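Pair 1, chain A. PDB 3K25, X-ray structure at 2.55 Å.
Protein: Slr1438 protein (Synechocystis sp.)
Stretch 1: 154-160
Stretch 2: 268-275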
# COMPACT_ATOMS: atom_id res chain seq x y z
N ASP A 154 -5.89 6.79 25.71
CA ASP A 154 -7.13 7.23 26.36
C ASP A 154 -8.09 8.13 25.57
O ASP A 154 -9.10 8.56 26.11
CB ASP A 154 -6.78 7.89 27.70
CG ASP A 154 -5.99 9.17 27.54
OD1 ASP A 154 -5.09 9.22 26.67
OD2 ASP A 154 -6.26 10.13 28.28
N GLN A 155 -7.80 8.42 24.32
CA GLN A 155 -8.73 9.25 23.57
C GLN A 155 -8.84 8.81 22.12
O GLN A 155 -7.92 8.20 21.58
CB GLN A 155 -8.34 10.72 23.65
CG GLN A 155 -6.91 11.03 23.29
CD GLN A 155 -6.66 12.52 23.23
OE1 GLN A 155 -7.02 13.26 24.14
NE2 GLN A 155 -6.03 12.98 22.14
N ARG A 156 -9.98 9.12 21.50
CA ARG A 156 -10.24 8.76 20.11
C ARG A 156 -9.03 9.01 19.22
O ARG A 156 -8.30 9.99 19.40
CB ARG A 156 -11.41 9.56 19.55
CG ARG A 156 -12.62 9.58 20.44
CD ARG A 156 -13.75 10.25 19.72
NE ARG A 156 -14.25 9.44 18.62
CZ ARG A 156 -14.41 9.88 17.37
NH1 ARG A 156 -14.09 11.13 17.06
NH2 ARG A 156 -14.91 9.08 16.44
N MSE A 157 -8.82 8.13 18.25
CA MSE A 157 -7.69 8.25 17.35
C MSE A 157 -8.15 8.36 15.91
O MSE A 157 -8.75 7.44 15.35
CB MSE A 157 -6.78 7.04 17.51
CG MSE A 157 -5.57 7.04 16.61
SE MSE A 157 -4.53 5.41 16.79
CE MSE A 157 -5.70 4.23 15.79
N PRO A 158 -7.90 9.52 15.28
CA PRO A 158 -8.32 9.65 13.89
C PRO A 158 -7.18 9.07 13.07
O PRO A 158 -6.04 9.08 13.52
CB PRO A 158 -8.46 11.15 13.73
CG PRO A 158 -7.34 11.67 14.55
CD PRO A 158 -7.38 10.80 15.80
N PHE A 159 -7.48 8.54 11.89
CA PHE A 159 -6.41 7.99 11.06
C PHE A 159 -6.86 7.64 9.65
O PHE A 159 -8.04 7.62 9.32
CB PHE A 159 -5.83 6.72 11.71
CG PHE A 159 -6.64 5.49 11.44
CD1 PHE A 159 -7.77 5.20 12.20
CD2 PHE A 159 -6.31 4.65 10.36
CE1 PHE A 159 -8.58 4.09 11.90
CE2 PHE A 159 -7.11 3.54 10.04
CZ PHE A 159 -8.25 3.26 10.81
N SER A 160 -5.86 7.37 8.83
CA SER A 160 -6.05 6.95 7.45
C SER A 160 -5.07 5.81 7.24
O SER A 160 -3.96 5.82 7.78
CB SER A 160 -5.76 8.09 6.48
OG SER A 160 -6.96 8.70 6.05
N GLN A 268 -13.98 10.94 4.80
CA GLN A 268 -13.74 9.50 4.88
C GLN A 268 -12.72 9.22 5.96
O GLN A 268 -12.04 8.19 5.92
CB GLN A 268 -13.23 8.93 3.55
CG GLN A 268 -14.15 9.17 2.35
CD GLN A 268 -13.63 8.53 1.06
OE1 GLN A 268 -12.41 8.43 0.84
NE2 GLN A 268 -14.54 8.10 0.20
N LEU A 269 -12.58 10.13 6.92
CA LEU A 269 -11.63 9.94 8.00
C LEU A 269 -12.14 8.79 8.87
O LEU A 269 -13.33 8.52 8.91
CB LEU A 269 -11.49 11.22 8.82
CG LEU A 269 -10.49 11.18 9.97
CD1 LEU A 269 -9.11 10.82 9.43
CD2 LEU A 269 -10.45 12.52 10.69
N ALA A 270 -11.23 8.10 9.56
CA ALA A 270 -11.62 6.98 10.42
C ALA A 270 -11.13 7.15 11.85
O ALA A 270 -10.13 7.84 12.11
CB ALA A 270 -11.09 5.66 9.83
N TRP A 271 -11.82 6.51 12.79
CA TRP A 271 -11.47 6.61 14.19
C TRP A 271 -11.44 5.27 14.90
O TRP A 271 -12.07 4.30 14.45
CB TRP A 271 -12.45 7.53 14.93
CG TRP A 271 -12.53 8.95 14.44
CD1 TRP A 271 -13.22 9.41 13.35
CD2 TRP A 271 -11.87 10.10 15.00
NE1 TRP A 271 -13.03 10.77 13.20
CE2 TRP A 271 -12.20 11.21 14.21
CE3 TRP A 271 -11.03 10.29 16.11
CZ2 TRP A 271 -11.73 12.49 14.48
CZ3 TRP A 271 -10.56 11.56 16.38
CH2 TRP A 271 -10.91 12.65 15.56
N VAL A 272 -10.70 5.23 16.01
CA VAL A 272 -10.59 4.04 16.85
C VAL A 272 -10.76 4.53 18.29
O VAL A 272 -9.95 5.30 18.80
CB VAL A 272 -9.19 3.36 16.74
CG1 VAL A 272 -9.15 2.14 17.67
CG2 VAL A 272 -8.91 2.92 15.30
N GLU A 273 -11.83 4.08 18.94
CA GLU A 273 -12.09 4.48 20.30
C GLU A 273 -10.98 4.02 21.23
O GLU A 273 -10.27 3.05 20.94
CB GLU A 273 -13.42 3.91 20.76
CG GLU A 273 -14.58 4.21 19.83
CD GLU A 273 -14.64 5.66 19.40
OE1 GLU A 273 -14.44 6.55 20.27
OE2 GLU A 273 -14.89 5.92 18.20
N PRO A 274 -10.81 4.72 22.37
CA PRO A 274 -9.79 4.41 23.37
C PRO A 274 -9.78 2.95 23.77
O PRO A 274 -10.83 2.33 23.90
CB PRO A 274 -10.18 5.30 24.55
CG PRO A 274 -10.88 6.45 23.90
CD PRO A 274 -11.71 5.79 22.84
N TYR A 275 -8.58 2.40 23.98
CA TYR A 275 -8.42 1.01 24.40
C TYR A 275 -9.31 0.08 23.57
O TYR A 275 -9.94 -0.83 24.09
CB TYR A 275 -8.76 0.89 25.89
CG TYR A 275 -7.92 1.80 26.75
CD1 TYR A 275 -6.58 1.52 26.99
CD2 TYR A 275 -8.44 2.99 27.27
CE1 TYR A 275 -5.78 2.39 27.72
CE2 TYR A 275 -7.64 3.87 28.00
CZ TYR A 275 -6.31 3.56 28.23
OH TYR A 275 -5.50 4.41 28.94

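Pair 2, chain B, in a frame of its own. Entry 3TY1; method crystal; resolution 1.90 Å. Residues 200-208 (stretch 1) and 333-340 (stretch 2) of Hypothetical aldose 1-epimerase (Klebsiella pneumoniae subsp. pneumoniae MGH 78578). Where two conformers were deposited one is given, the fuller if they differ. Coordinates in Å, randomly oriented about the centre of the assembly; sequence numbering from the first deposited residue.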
# COMPACT_ATOMS: atom_id res chain seq x y z
N ALA B 200 -8.15 15.80 19.38
CA ALA B 200 -9.32 16.36 18.71
C ALA B 200 -10.12 17.21 19.69
O ALA B 200 -9.86 17.21 20.89
CB ALA B 200 -10.17 15.25 18.15
N ASP B 201 -11.12 17.92 19.17
CA ASP B 201 -12.01 18.73 19.98
C ASP B 201 -13.29 18.00 20.40
O ASP B 201 -14.14 18.59 21.05
CB ASP B 201 -12.38 20.06 19.25
CG ASP B 201 -11.42 21.19 19.57
OD1 ASP B 201 -10.80 21.16 20.64
OD2 ASP B 201 -11.31 22.14 18.76
N TYR B 202 -13.42 16.72 20.03
CA TYR B 202 -14.60 15.91 20.33
C TYR B 202 -14.18 14.63 21.03
O TYR B 202 -13.08 14.13 20.77
CB TYR B 202 -15.37 15.55 19.04
CG TYR B 202 -15.86 16.76 18.31
CD1 TYR B 202 -17.11 17.32 18.59
CD2 TYR B 202 -15.06 17.40 17.39
CE1 TYR B 202 -17.54 18.50 17.94
CE2 TYR B 202 -15.48 18.55 16.72
CZ TYR B 202 -16.71 19.09 16.99
OH TYR B 202 -17.09 20.24 16.32
N PRO B 203 -15.04 14.10 21.91
CA PRO B 203 -14.69 12.83 22.52
C PRO B 203 -14.58 11.77 21.46
O PRO B 203 -15.34 11.81 20.50
CB PRO B 203 -15.88 12.53 23.43
CG PRO B 203 -17.03 13.39 22.88
CD PRO B 203 -16.33 14.62 22.42
N HIS B 204 -13.63 10.84 21.62
CA HIS B 204 -13.48 9.74 20.70
C HIS B 204 -13.34 8.42 21.45
O HIS B 204 -12.72 8.35 22.53
CB HIS B 204 -12.32 9.97 19.73
CG HIS B 204 -12.45 9.16 18.48
ND1 HIS B 204 -12.18 7.81 18.45
CD2 HIS B 204 -12.88 9.49 17.25
CE1 HIS B 204 -12.44 7.34 17.25
NE2 HIS B 204 -12.87 8.34 16.50
N ASP B 205 -13.93 7.38 20.87
CA ASP B 205 -13.75 6.01 21.37
C ASP B 205 -12.29 5.55 21.25
O ASP B 205 -11.57 6.03 20.39
CB ASP B 205 -14.60 5.01 20.56
CG ASP B 205 -16.08 5.11 20.85
OD1 ASP B 205 -16.52 5.84 21.77
OD2 ASP B 205 -16.80 4.41 20.13
N TYR B 206 -11.87 4.66 22.14
CA TYR B 206 -10.60 3.98 21.99
C TYR B 206 -10.71 2.61 22.61
O TYR B 206 -11.58 2.38 23.45
CB TYR B 206 -9.44 4.78 22.58
CG TYR B 206 -9.34 4.79 24.10
CD1 TYR B 206 -10.03 5.74 24.88
CD2 TYR B 206 -8.57 3.85 24.76
CE1 TYR B 206 -9.91 5.74 26.27
CE2 TYR B 206 -8.45 3.84 26.12
CZ TYR B 206 -9.11 4.77 26.88
OH TYR B 206 -8.94 4.68 28.23
N GLN B 207 -9.88 1.71 22.12
CA GLN B 207 -9.69 0.37 22.65
C GLN B 207 -8.22 -0.00 22.55
O GLN B 207 -7.56 0.40 21.60
CB GLN B 207 -10.46 -0.67 21.86
CG GLN B 207 -11.95 -0.46 21.73
CD GLN B 207 -12.53 -1.48 20.79
OE1 GLN B 207 -12.52 -1.28 19.57
NE2 GLN B 207 -13.02 -2.61 21.35
N ILE B 208 -7.72 -0.81 23.48
CA ILE B 208 -6.32 -1.31 23.38
C ILE B 208 -6.16 -2.66 24.03
O ILE B 208 -6.69 -2.89 25.09
CB ILE B 208 -5.31 -0.28 23.98
CG1 ILE B 208 -3.83 -0.74 23.88
CG2 ILE B 208 -5.68 0.09 25.44
CD1 ILE B 208 -3.31 -0.95 22.44
N ARG B 333 -17.62 -2.06 26.90
CA ARG B 333 -16.20 -2.02 27.25
C ARG B 333 -15.39 -0.99 26.44
O ARG B 333 -14.27 -0.66 26.83
CB ARG B 333 -15.58 -3.41 27.15
CG ARG B 333 -16.05 -4.35 28.25
CD ARG B 333 -15.35 -5.70 28.12
NE ARG B 333 -15.82 -6.44 26.95
CZ ARG B 333 -16.88 -7.24 26.94
NH1 ARG B 333 -17.60 -7.45 28.04
NH2 ARG B 333 -17.23 -7.86 25.81
N VAL B 334 -15.96 -0.45 25.34
CA VAL B 334 -15.28 0.60 24.58
C VAL B 334 -15.22 1.86 25.45
O VAL B 334 -16.23 2.37 25.88
CB VAL B 334 -15.98 0.87 23.24
CG1 VAL B 334 -15.34 2.06 22.53
CG2 VAL B 334 -15.90 -0.37 22.38
N LYS B 335 -14.01 2.34 25.72
CA LYS B 335 -13.78 3.51 26.56
C LYS B 335 -13.87 4.73 25.66
O LYS B 335 -13.80 4.59 24.44
CB LYS B 335 -12.37 3.39 27.21
CG LYS B 335 -12.02 2.02 27.92
CD LYS B 335 -13.08 1.61 29.00
CE LYS B 335 -12.75 0.34 29.87
NZ LYS B 335 -13.07 -1.04 29.31
N GLN B 336 -14.05 5.91 26.26
CA GLN B 336 -14.09 7.20 25.56
C GLN B 336 -13.01 8.13 26.14
O GLN B 336 -12.76 8.10 27.35
CB GLN B 336 -15.47 7.84 25.73
CG GLN B 336 -16.61 7.10 25.02
CD GLN B 336 -17.05 5.84 25.74
OE1 GLN B 336 -17.23 5.84 26.97
NE2 GLN B 336 -17.24 4.76 24.99
N LEU B 337 -12.36 8.93 25.30
CA LEU B 337 -11.35 9.88 25.76
C LEU B 337 -11.84 11.27 25.39
O LEU B 337 -12.16 11.55 24.23
CB LEU B 337 -9.99 9.55 25.12
CG LEU B 337 -8.66 9.97 25.77
CD1 LEU B 337 -8.57 9.66 27.27
CD2 LEU B 337 -7.48 9.31 24.99
N GLN B 338 -11.96 12.13 26.41
CA GLN B 338 -12.47 13.48 26.22
C GLN B 338 -11.51 14.36 25.43
O GLN B 338 -10.33 14.03 25.35
CB GLN B 338 -12.78 14.10 27.60
CG GLN B 338 -13.91 13.37 28.36
CD GLN B 338 -15.18 13.27 27.55
OE1 GLN B 338 -15.71 12.19 27.31
NE2 GLN B 338 -15.63 14.40 27.05
N PRO B 339 -12.00 15.46 24.82
CA PRO B 339 -11.12 16.35 24.06
C PRO B 339 -9.92 16.81 24.87
O PRO B 339 -10.08 17.32 25.97
CB PRO B 339 -12.01 17.56 23.75
CG PRO B 339 -13.37 17.09 23.87
CD PRO B 339 -13.38 15.99 24.88
N GLY B 340 -8.71 16.59 24.34
CA GLY B 340 -7.49 16.99 25.02
C GLY B 340 -7.04 16.07 26.15
O GLY B 340 -6.00 16.31 26.73

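The sharpest difference lies on the sheet face that carries P158(A) and W271(A) in pair 1, D205(B) and Q336(B) in pair 2. In pair 1 the indole of W271(A) is packed on both faces. P158(A) CB sits 3.3 Å from the centroid of its six-membered ring, almost on the ring normal, and on the opposite face the guanidinium of R156(A) lies flat, with CZ 3.8 Å from the centroid of the five-membered ring. At the edge of the guanidinium, NE of R156(A) makes a weak hydrogen bond, part of a salt bridge, to E273(A) OE1 at 3.3 Å. One flat side chain thus meets an apolar ring and a cation at once. In pair 2 the matching positions, P203(B), D205(B), Q336(B) and Q338(B), offer no aromatic platform and no charge pair. The side chains on this face are linked by a weak hydrogen bond, Q336(B) NE2 to D205(B) OD1 at 3.5 Å, and the same NE2 makes another weak one to V334(B) O within its own stretch, at 2.7 Å.

Beneath this difference the backbone is nearly the same: the central 14 residues superpose with an RMSD of 0.4 Å. Two antiparallel strands pair through three successive bridges, a non-hydrogen-bonded pair between two hydrogen-bonded ones. M157(A)-V272(A) matches H204(B)-L337(B), P158(A)-W271(A) matches D205(B)-Q336(B), and F159(A)-A270(A) matches Y206(B)-K335(B). The middle bridge is compatible with a proline at P158(A): a non-hydrogen-bonded position asks for no amide hydrogen toward the partner strand. Its CA instead approaches A270(A) O at 3.1 Å, a CA-H...O contact repeated by D205(B) CA and K335(B) O at 3.4 Å. The flanking amides bond normally, F159(A) N to A270(A) O at 2.7 Å and Y206(B) N to K335(B) O at 3.0 Å.

The other face keeps one rule more faithfully: an aromatic ring, with chi1 in the p well, reaches back over the partner strand. F159(A) meets the methyl of A270(A), CE1 to CB 3.6 Å, and also V272(A), CE1 to CG2 3.6 Å. Y206(B) covers the CB of K335(B), 3.8 Å from the ring centroid and over its face, and touches L337(B), CD1 to CB 3.8 Å. K335(B) CB is the closest of its side-chain atoms to the ring, while the end of the lysine leads away, and its NZ bonds to R333(B) O at 2.8 Å. At the other hydrogen-bonded bridge, on the same face, the solutions part again. Selenomethionine M157(A) packs its CE 3.5 Å from V272(A) CG2, whereas H204(B) turns ND1 to D205(B) O, 2.7 Å away in its own stretch.

A second shared feature closes the motif. P274(A) and P339(B) superpose, both point toward the other stretch, and each sets CG against an aspartate carbonyl: D154(A) O at 3.5 Å, D201(B) O at 3.3 Å. Beyond them Y275(A) lays its ring near D154(A), CE2 to CA 3.8 Å, where G340(B) has no side chain.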